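PDB 5A7V: putative glycosidase ph117-related from Bacteroides thetaiotaomicron, which probably acts on beta-mannosidic linkages as a GH130 family enzyme and binds mannose in its pocket. Local coordinates for residues 299-311 / 340-352. Numbering follows the deposited sequence.
Sequences KRYTANVYAAGQA and GQYVDGTVFIEGM. With MAN (alpha-D-mannopyranose), chain E.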
loop_
_atom_site.group_PDB
_atom_site.type_symbol
_atom_site.label_atom_id
_atom_site.label_comp_id
_atom_site.label_asym_id
_atom_site.label_seq_id
_atom_site.Cartn_x
_atom_site.Cartn_y
_atom_site.Cartn_z
ATOM N N LYS A 299 21.297 -6.528 10.543
ATOM C CA LYS A 299 21.195 -7.805 11.278
ATOM C C LYS A 299 20.444 -7.684 12.576
ATOM O O LYS A 299 20.071 -8.715 13.156
ATOM C CB LYS A 299 22.575 -8.422 11.519
ATOM C CG LYS A 299 23.451 -7.623 12.454
ATOM C CD LYS A 299 24.791 -8.320 12.609
ATOM C CE LYS A 299 25.550 -7.850 13.825
ATOM N NZ LYS A 299 26.239 -6.559 13.524
ATOM N N ARG A 300 20.165 -6.464 13.042
ATOM C CA ARG A 300 19.323 -6.309 14.223
ATOM C C ARG A 300 17.854 -6.635 13.958
ATOM O O ARG A 300 17.098 -6.899 14.894
ATOM C CB ARG A 300 19.443 -4.896 14.774
ATOM C CG ARG A 300 20.859 -4.528 15.192
ATOM C CD ARG A 300 20.939 -3.086 15.618
ATOM N NE ARG A 300 20.613 -2.249 14.462
ATOM C CZ ARG A 300 20.276 -0.978 14.502
ATOM N NH1 ARG A 300 20.205 -0.305 15.650
ATOM N NH2 ARG A 300 20.017 -0.376 13.367
ATOM N N TYR A 301 17.463 -6.613 12.682
ATOM C CA TYR A 301 16.110 -6.941 12.262
ATOM C C TYR A 301 16.071 -8.303 11.597
ATOM O O TYR A 301 17.056 -8.752 11.016
ATOM C CB TYR A 301 15.577 -5.853 11.266
ATOM C CG TYR A 301 15.509 -4.484 11.878
ATOM C CD1 TYR A 301 14.406 -4.057 12.553
ATOM C CD2 TYR A 301 16.566 -3.621 11.827
ATOM C CE1 TYR A 301 14.344 -2.811 13.133
ATOM C CE2 TYR A 301 16.519 -2.359 12.416
ATOM C CZ TYR A 301 15.408 -1.954 13.079
ATOM O OH TYR A 301 15.391 -0.714 13.683
ATOM N N THR A 302 14.948 -8.984 11.717
ATOM C CA THR A 302 14.753 -10.300 11.116
ATOM C C THR A 302 15.071 -10.322 9.637
ATOM O O THR A 302 14.557 -9.474 8.878
ATOM C CB THR A 302 13.252 -10.725 11.367
ATOM O OG1 THR A 302 12.980 -10.668 12.775
ATOM C CG2 THR A 302 12.923 -12.058 10.795
ATOM N N ALA A 303 15.846 -11.269 9.144
ATOM C CA ALA A 303 16.113 -11.429 7.728
ATOM C C ALA A 303 14.764 -11.553 7.013
ATOM O O ALA A 303 13.867 -12.290 7.447
ATOM C CB ALA A 303 16.964 -12.654 7.469
ATOM N N ASN A 304 14.621 -10.822 5.905
ATOM C CA ASN A 304 13.465 -10.902 4.967
ATOM C C ASN A 304 12.198 -10.275 5.510
ATOM O O ASN A 304 11.167 -10.351 4.839
ATOM C CB ASN A 304 13.258 -12.366 4.515
ATOM C CG ASN A 304 14.418 -12.834 3.658
ATOM O OD1 ASN A 304 14.717 -12.212 2.642
ATOM N ND2 ASN A 304 15.124 -13.861 4.090
ATOM N N VAL A 305 12.247 -9.626 6.664
ATOM C CA VAL A 305 11.047 -8.930 7.166
ATOM C C VAL A 305 10.740 -7.706 6.299
ATOM O O VAL A 305 11.638 -7.050 5.793
ATOM C CB VAL A 305 11.213 -8.544 8.655
ATOM C CG1 VAL A 305 12.139 -7.363 8.848
ATOM C CG2 VAL A 305 9.892 -8.331 9.367
ATOM N N TYR A 306 9.438 -7.386 6.211
ATOM C CA TYR A 306 8.993 -6.073 5.667
ATOM C C TYR A 306 8.643 -5.148 6.827
ATOM O O TYR A 306 7.760 -5.455 7.641
ATOM C CB TYR A 306 7.794 -6.191 4.742
ATOM C CG TYR A 306 8.031 -6.761 3.393
ATOM C CD1 TYR A 306 8.384 -8.105 3.181
ATOM C CD2 TYR A 306 7.847 -5.967 2.248
ATOM C CE1 TYR A 306 8.538 -8.622 1.909
ATOM C CE2 TYR A 306 7.993 -6.480 0.985
ATOM C CZ TYR A 306 8.299 -7.813 0.803
ATOM O OH TYR A 306 8.416 -8.355 -0.462
ATOM N N ALA A 307 9.385 -4.046 6.916
ATOM C CA ALA A 307 9.156 -3.007 7.904
ATOM C C ALA A 307 9.100 -1.629 7.196
ATOM O O ALA A 307 9.730 -1.459 6.153
ATOM C CB ALA A 307 10.242 -3.035 8.983
ATOM N N ALA A 308 8.353 -0.680 7.771
ATOM C CA ALA A 308 7.963 0.532 7.022
ATOM C C ALA A 308 8.917 1.690 7.279
ATOM O O ALA A 308 9.318 1.950 8.421
ATOM C CB ALA A 308 6.542 0.916 7.366
ATOM N N GLY A 309 9.199 2.418 6.201
ATOM C CA GLY A 309 10.010 3.631 6.210
ATOM C C GLY A 309 9.287 4.871 5.695
ATOM O O GLY A 309 8.105 4.784 5.291
ATOM N N GLN A 310 10.003 5.993 5.717
ATOM C CA GLN A 310 9.467 7.229 5.104
ATOM C C GLN A 310 10.610 7.932 4.413
ATOM O O GLN A 310 11.733 7.992 4.934
ATOM C CB GLN A 310 8.820 8.166 6.123
ATOM C CG GLN A 310 7.699 7.508 6.900
ATOM C CD GLN A 310 7.037 8.429 7.919
ATOM O OE1 GLN A 310 6.751 9.610 7.650
ATOM N NE2 GLN A 310 6.751 7.910 9.102
ATOM N N ALA A 311 10.301 8.499 3.256
ATOM C CA ALA A 311 11.235 9.312 2.474
ATOM C C ALA A 311 10.622 10.692 2.232
ATOM O O ALA A 311 9.407 10.827 2.067
ATOM C CB ALA A 311 11.563 8.657 1.140
ATOM N N GLY A 340 3.024 -15.466 9.173
ATOM C CA GLY A 340 1.725 -15.743 8.541
ATOM C C GLY A 340 1.998 -16.444 7.241
ATOM O O GLY A 340 3.008 -17.148 7.076
ATOM N N GLN A 341 1.160 -16.171 6.245
ATOM C CA GLN A 341 1.386 -16.696 4.922
ATOM C C GLN A 341 2.785 -16.333 4.450
ATOM O O GLN A 341 3.431 -17.144 3.770
ATOM C CB GLN A 341 0.319 -16.130 3.943
ATOM C CG GLN A 341 0.599 -16.603 2.524
ATOM C CD GLN A 341 -0.351 -16.197 1.417
ATOM O OE1 GLN A 341 -0.243 -16.801 0.348
ATOM N NE2 GLN A 341 -1.173 -15.193 1.597
ATOM N N TYR A 342 3.182 -15.082 4.706
ATOM C CA TYR A 342 4.558 -14.652 4.499
ATOM C C TYR A 342 5.304 -14.888 5.823
ATOM O O TYR A 342 5.121 -14.162 6.800
ATOM C CB TYR A 342 4.631 -13.181 4.046
ATOM C CG TYR A 342 6.037 -12.724 3.710
ATOM C CD1 TYR A 342 6.625 -13.021 2.461
ATOM C CD2 TYR A 342 6.794 -12.032 4.662
ATOM C CE1 TYR A 342 7.929 -12.660 2.175
ATOM C CE2 TYR A 342 8.114 -11.660 4.384
ATOM C CZ TYR A 342 8.687 -11.981 3.153
ATOM O OH TYR A 342 9.981 -11.640 2.836
ATOM N N VAL A 343 6.078 -15.969 5.858
ATOM C CA VAL A 343 6.575 -16.501 7.130
ATOM C C VAL A 343 7.545 -15.586 7.841
ATOM O O VAL A 343 7.642 -15.591 9.077
ATOM C CB VAL A 343 7.085 -17.963 6.974
ATOM C CG1 VAL A 343 8.313 -17.996 6.120
ATOM C CG2 VAL A 343 7.314 -18.621 8.330
ATOM N N ASP A 344 8.250 -14.760 7.075
ATOM C CA ASP A 344 9.242 -13.864 7.659
ATOM C C ASP A 344 8.656 -12.561 8.239
ATOM O O ASP A 344 9.402 -11.782 8.827
ATOM C CB ASP A 344 10.335 -13.559 6.633
ATOM C CG ASP A 344 11.090 -14.837 6.184
ATOM O OD1 ASP A 344 11.625 -15.547 7.059
ATOM O OD2 ASP A 344 11.153 -15.145 4.950
ATOM N N GLY A 345 7.335 -12.322 8.046
ATOM C CA GLY A 345 6.663 -11.209 8.651
ATOM C C GLY A 345 6.543 -9.960 7.795
ATOM O O GLY A 345 7.456 -9.630 7.066
ATOM N N THR A 346 5.401 -9.266 7.912
ATOM C CA THR A 346 5.243 -7.925 7.297
ATOM C C THR A 346 4.384 -7.069 8.180
ATOM O O THR A 346 3.437 -7.586 8.818
ATOM C CB THR A 346 4.564 -7.934 5.889
ATOM O OG1 THR A 346 3.155 -8.122 6.084
ATOM C CG2 THR A 346 5.117 -8.952 4.927
ATOM N N VAL A 347 4.612 -5.749 8.094
ATOM C CA VAL A 347 3.570 -4.739 8.306
ATOM C C VAL A 347 3.533 -3.938 7.004
ATOM O O VAL A 347 4.272 -2.956 6.827
ATOM C CB VAL A 347 3.768 -3.871 9.562
ATOM C CG1 VAL A 347 3.481 -4.699 10.808
ATOM C CG2 VAL A 347 5.164 -3.252 9.656
ATOM N N PHE A 348 2.730 -4.405 6.049
ATOM C CA PHE A 348 2.786 -3.883 4.676
ATOM C C PHE A 348 1.812 -2.700 4.558
ATOM O O PHE A 348 0.605 -2.888 4.443
ATOM C CB PHE A 348 2.458 -4.978 3.672
ATOM C CG PHE A 348 2.813 -4.627 2.264
ATOM C CD1 PHE A 348 4.126 -4.735 1.793
ATOM C CD2 PHE A 348 1.829 -4.091 1.400
ATOM C CE1 PHE A 348 4.462 -4.355 0.519
ATOM C CE2 PHE A 348 2.176 -3.738 0.124
ATOM C CZ PHE A 348 3.458 -3.858 -0.336
ATOM N N ILE A 349 2.358 -1.489 4.690
ATOM C CA ILE A 349 1.539 -0.302 4.786
ATOM C C ILE A 349 1.008 0.114 3.434
ATOM O O ILE A 349 1.729 0.126 2.443
ATOM C CB ILE A 349 2.277 0.817 5.534
ATOM C CG1 ILE A 349 3.549 1.288 4.825
ATOM C CG2 ILE A 349 2.548 0.430 6.982
ATOM C CD1 ILE A 349 4.001 2.682 5.215
ATOM N N GLU A 350 -0.291 0.464 3.426
ATOM C CA GLU A 350 -0.957 0.583 2.141
ATOM C C GLU A 350 -2.155 1.533 2.130
ATOM O O GLU A 350 -2.489 2.022 1.021
ATOM C CB GLU A 350 -1.365 -0.798 1.679
ATOM C CG GLU A 350 -1.802 -0.910 0.238
ATOM C CD GLU A 350 -1.929 -2.346 -0.220
ATOM O OE1 GLU A 350 -1.134 -3.218 0.192
ATOM O OE2 GLU A 350 -2.806 -2.682 -1.076
ATOM N N GLY A 351 -2.798 1.784 3.259
ATOM C CA GLY A 351 -3.920 2.716 3.309
ATOM C C GLY A 351 -3.751 3.728 4.425
ATOM O O GLY A 351 -3.209 3.378 5.495
ATOM N N MET A 352 -4.212 4.964 4.207
ATOM C CA MET A 352 -4.194 5.960 5.253
ATOM C C MET A 352 -5.432 6.829 5.100
ATOM O O MET A 352 -5.762 7.223 3.958
ATOM C CB MET A 352 -2.984 6.891 5.175
ATOM C CG MET A 352 -1.699 6.287 5.540
ATOM S SD MET A 352 -0.302 7.427 5.307
ATOM C CE MET A 352 -0.386 8.604 6.657
HETATM C C1 MAN E . 5.441 -7.979 -2.468
HETATM C C2 MAN E . 4.290 -7.016 -2.103
HETATM C C3 MAN E . 3.023 -7.655 -1.503
HETATM C C4 MAN E . 3.381 -8.733 -0.463
HETATM C C5 MAN E . 4.899 -8.927 -0.299
HETATM C C6 MAN E . 5.248 -10.120 0.619
HETATM O O1 MAN E . 6.803 -7.285 -2.480
HETATM O O2 MAN E . 3.953 -6.346 -3.326
HETATM O O3 MAN E . 2.210 -8.278 -2.478
HETATM O O4 MAN E . 2.745 -8.345 0.738
HETATM O O5 MAN E . 5.441 -9.161 -1.637
HETATM O O6 MAN E . 4.766 -11.334 0.027
HETATM O O HOH W 1 13.739 -14.820 8.622
#
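Tyr306 points one ring edge at the face of Tyr342 in an offset edge-to-face pair, with the planes at 84°. Tyr306 CE1 lies 3.6 Å from Tyr342 CZ. Tyr306 CD2 lies at the edge of the Phe348 ring, 3.9 Å from Phe348 CD1. Thr346 CG2 packs beside Tyr306 CB and CD1. The backbone grips Tyr306 twice in a single parallel bridge: Tyr306 N bonds almost straight to Gly345 O at 3.1 Å, and Tyr306 O accepts Val347 N. Tyr342 CG is anti to its backbone N (chi1 -175°), which carries the hydroxyl across to Asn304. There Tyr342 OH donates to a lone pair of Asn304 O, in the carbonyl plane, at 2.7 Å. This bond holds the hydroxyl end of Tyr342 against the backbone of 299-311. Further along, the strands diverge at 41°, and Ala308 CB meets Ile349 CD1.

The turn side is looser. Asp344 reaches Asn304 CB by OD2 without a hydrogen bond there, and a water donates to both Asp344 OD1 and Ala303 O.

The mannose lies against the aromatic cluster. Its C6 sits over a Tyr342 face, its C3 over a Phe348 face, and mannose O1 is 2.8 Å from Tyr306 OH. Strands 306-314 and 347-355 belong to separate sheets, so the cluster joins neighbouring blades at the central sugar pocket, as in the five-bladed beta-propeller of GH130 enzymes.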